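Local coordinates for envelope glycoprotein (Bourbon virus, PDB 5ZKX) that probably drives fusion of the viral envelope with the host-cell membrane, as a trimeric gp64-family glycoprotein captured here in its postfusion form, at residues Y48-R53 with D185-Y190. Sequence-based numbering, arbitrary orientation.
Sequences YRAYWR and DGEFSY
Tyr48 and Phe188 form a non-hydrogen-bonded antiparallel pair where the short strand 188-192 begins to run beside the long strand 44-58, their CA atoms 4.2 Å apart. Both side chains leave the same face of the sheet and lie side by side. Tyr48 CB sits over one face of the Phe188 ring, toward its rim, in a CH-pi contact 3.8 Å from the centroid. Tyr48 CG lies between its backbone N and carbonyl carbon (chi1 69°), 3.9 Å from Phe188 CE1; the two rings meet obliquely, neither stacked nor edge-to-face, with planes inclined at 47°. Helix 422-437 packs against both residues, Ser430 touching Tyr48 and Phe188, and Lys431 touching Phe188.

The two backbones are joined by one hydrogen bond, from Arg49 N to Glu187 O (3.2 Å), and the same oxygen receives a CA-H...O contact from Tyr48. Glu187 is the third residue of a type II' turn from Asp185 to Phe188, with Gly186 at positive phi, that joins strands 182-185 and 188-192 in a beta hairpin. The side chain of Glu187, extended beyond CG, lies against Ala50, and OE2 forms a salt bridge with Arg142 on strand 134-148. Glu187 CG and CD each approach Ala50 CB to 3.5 Å.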
loop_
_atom_site.group_PDB
_atom_site.type_symbol
_atom_site.label_atom_id
_atom_site.label_comp_id
_atom_site.label_asym_id
_atom_site.label_seq_id
_atom_site.Cartn_x
_atom_site.Cartn_y
_atom_site.Cartn_z
ATOM N N TYR A 48 29.621 -5.488 -11.695
ATOM C CA TYR A 48 30.550 -5.290 -10.597
ATOM C C TYR A 48 31.729 -6.240 -10.741
ATOM O O TYR A 48 31.636 -7.288 -11.384
ATOM C CB TYR A 48 29.868 -5.481 -9.234
ATOM C CG TYR A 48 29.440 -6.892 -8.908
ATOM C CD1 TYR A 48 30.290 -7.760 -8.238
ATOM C CD2 TYR A 48 28.172 -7.346 -9.241
ATOM C CE1 TYR A 48 29.898 -9.045 -7.928
ATOM C CE2 TYR A 48 27.769 -8.630 -8.931
ATOM C CZ TYR A 48 28.636 -9.474 -8.274
ATOM O OH TYR A 48 28.242 -10.753 -7.962
ATOM N N ARG A 49 32.847 -5.847 -10.139
ATOM C CA ARG A 49 34.046 -6.668 -10.127
ATOM C C ARG A 49 34.950 -6.192 -9.004
ATOM O O ARG A 49 35.099 -4.988 -8.787
ATOM C CB ARG A 49 34.792 -6.610 -11.464
ATOM C CG ARG A 49 36.127 -7.338 -11.449
ATOM C CD ARG A 49 36.755 -7.380 -12.826
ATOM N NE ARG A 49 36.995 -6.047 -13.366
ATOM C CZ ARG A 49 37.228 -5.804 -14.651
ATOM N NH1 ARG A 49 37.249 -6.807 -15.517
ATOM N NH2 ARG A 49 37.437 -4.562 -15.070
ATOM N N ALA A 50 35.543 -7.146 -8.292
ATOM C CA ALA A 50 36.522 -6.849 -7.258
ATOM C C ALA A 50 37.421 -8.065 -7.090
ATOM O O ALA A 50 37.145 -9.147 -7.615
ATOM C CB ALA A 50 35.850 -6.476 -5.933
ATOM N N TYR A 51 38.506 -7.875 -6.346
ATOM C CA TYR A 51 39.392 -8.980 -6.027
ATOM C C TYR A 51 39.878 -8.862 -4.590
ATOM O O TYR A 51 40.150 -7.764 -4.095
ATOM C CB TYR A 51 40.584 -9.058 -7.002
ATOM C CG TYR A 51 41.567 -7.904 -6.962
ATOM C CD1 TYR A 51 42.613 -7.887 -6.049
ATOM C CD2 TYR A 51 41.475 -6.853 -7.867
ATOM C CE1 TYR A 51 43.520 -6.847 -6.018
ATOM C CE2 TYR A 51 42.381 -5.808 -7.845
ATOM C CZ TYR A 51 43.402 -5.813 -6.917
ATOM O OH TYR A 51 44.309 -4.778 -6.882
ATOM N N TRP A 52 39.963 -10.007 -3.927
ATOM C CA TRP A 52 40.576 -10.107 -2.613
ATOM C C TRP A 52 42.031 -10.526 -2.779
ATOM O O TRP A 52 42.321 -11.526 -3.445
ATOM C CB TRP A 52 39.821 -11.120 -1.753
ATOM C CG TRP A 52 40.588 -11.598 -0.572
ATOM C CD1 TRP A 52 41.303 -12.757 -0.472
ATOM C CD2 TRP A 52 40.719 -10.933 0.689
ATOM N NE1 TRP A 52 41.873 -12.852 0.773
ATOM C CE2 TRP A 52 41.528 -11.744 1.505
ATOM C CE3 TRP A 52 40.234 -9.727 1.205
ATOM C CZ2 TRP A 52 41.860 -11.392 2.810
ATOM C CZ3 TRP A 52 40.565 -9.379 2.501
ATOM C CH2 TRP A 52 41.370 -10.208 3.287
ATOM N N ARG A 53 42.943 -9.755 -2.192
ATOM C CA ARG A 53 44.371 -10.027 -2.287
ATOM C C ARG A 53 44.951 -10.195 -0.892
ATOM O O ARG A 53 44.687 -9.378 -0.007
ATOM C CB ARG A 53 45.102 -8.908 -3.033
ATOM C CG ARG A 53 46.621 -9.011 -2.968
ATOM C CD ARG A 53 47.268 -7.647 -3.120
ATOM N NE ARG A 53 47.272 -7.197 -4.508
ATOM C CZ ARG A 53 47.330 -5.922 -4.879
ATOM N NH1 ARG A 53 47.386 -4.962 -3.964
ATOM N NH2 ARG A 53 47.333 -5.606 -6.168
ATOM N N ASP A 185 30.631 3.455 -9.298
ATOM C CA ASP A 185 30.539 3.661 -7.851
ATOM C C ASP A 185 31.147 2.442 -7.166
ATOM O O ASP A 185 30.495 1.400 -7.054
ATOM C CB ASP A 185 29.097 3.885 -7.408
ATOM C CG ASP A 185 28.997 4.506 -6.019
ATOM O OD1 ASP A 185 29.971 4.414 -5.243
ATOM O OD2 ASP A 185 27.937 5.086 -5.702
ATOM N N GLY A 186 32.386 2.580 -6.709
ATOM C CA GLY A 186 33.044 1.487 -6.013
ATOM C C GLY A 186 33.227 0.288 -6.919
ATOM O O GLY A 186 33.902 0.357 -7.951
ATOM N N GLU A 187 32.616 -0.836 -6.533
ATOM C CA GLU A 187 32.711 -2.066 -7.313
ATOM C C GLU A 187 31.888 -2.011 -8.590
ATOM O O GLU A 187 32.197 -2.733 -9.543
ATOM C CB GLU A 187 32.233 -3.258 -6.481
ATOM C CG GLU A 187 33.318 -4.001 -5.733
ATOM C CD GLU A 187 32.764 -5.129 -4.875
ATOM O OE1 GLU A 187 32.950 -5.089 -3.640
ATOM O OE2 GLU A 187 32.142 -6.055 -5.433
ATOM N N PHE A 188 30.853 -1.182 -8.627
ATOM C CA PHE A 188 29.819 -1.282 -9.643
ATOM C C PHE A 188 30.017 -0.247 -10.739
ATOM O O PHE A 188 30.527 0.852 -10.505
ATOM C CB PHE A 188 28.434 -1.110 -9.018
ATOM C CG PHE A 188 28.081 -2.178 -8.019
ATOM C CD1 PHE A 188 27.295 -3.256 -8.387
ATOM C CD2 PHE A 188 28.529 -2.099 -6.712
ATOM C CE1 PHE A 188 26.968 -4.235 -7.471
ATOM C CE2 PHE A 188 28.205 -3.075 -5.794
ATOM C CZ PHE A 188 27.426 -4.144 -6.174
ATOM N N SER A 189 29.605 -0.619 -11.946
ATOM C CA SER A 189 29.532 0.283 -13.083
ATOM C C SER A 189 28.139 0.185 -13.682
ATOM O O SER A 189 27.583 -0.911 -13.814
ATOM C CB SER A 189 30.596 -0.046 -14.141
ATOM O OG SER A 189 31.882 0.378 -13.723
ATOM N N TYR A 190 27.574 1.336 -14.038
ATOM C CA TYR A 190 26.213 1.421 -14.543
ATOM C C TYR A 190 26.220 2.076 -15.914
ATOM O O TYR A 190 26.833 3.132 -16.099
ATOM C CB TYR A 190 25.322 2.214 -13.593
ATOM C CG TYR A 190 25.405 1.782 -12.149
ATOM C CD1 TYR A 190 24.479 0.902 -11.617
ATOM C CD2 TYR A 190 26.403 2.268 -11.314
ATOM C CE1 TYR A 190 24.545 0.512 -10.299
ATOM C CE2 TYR A 190 26.477 1.885 -9.997
ATOM C CZ TYR A 190 25.545 1.004 -9.494
ATOM O OH TYR A 190 25.612 0.617 -8.176
#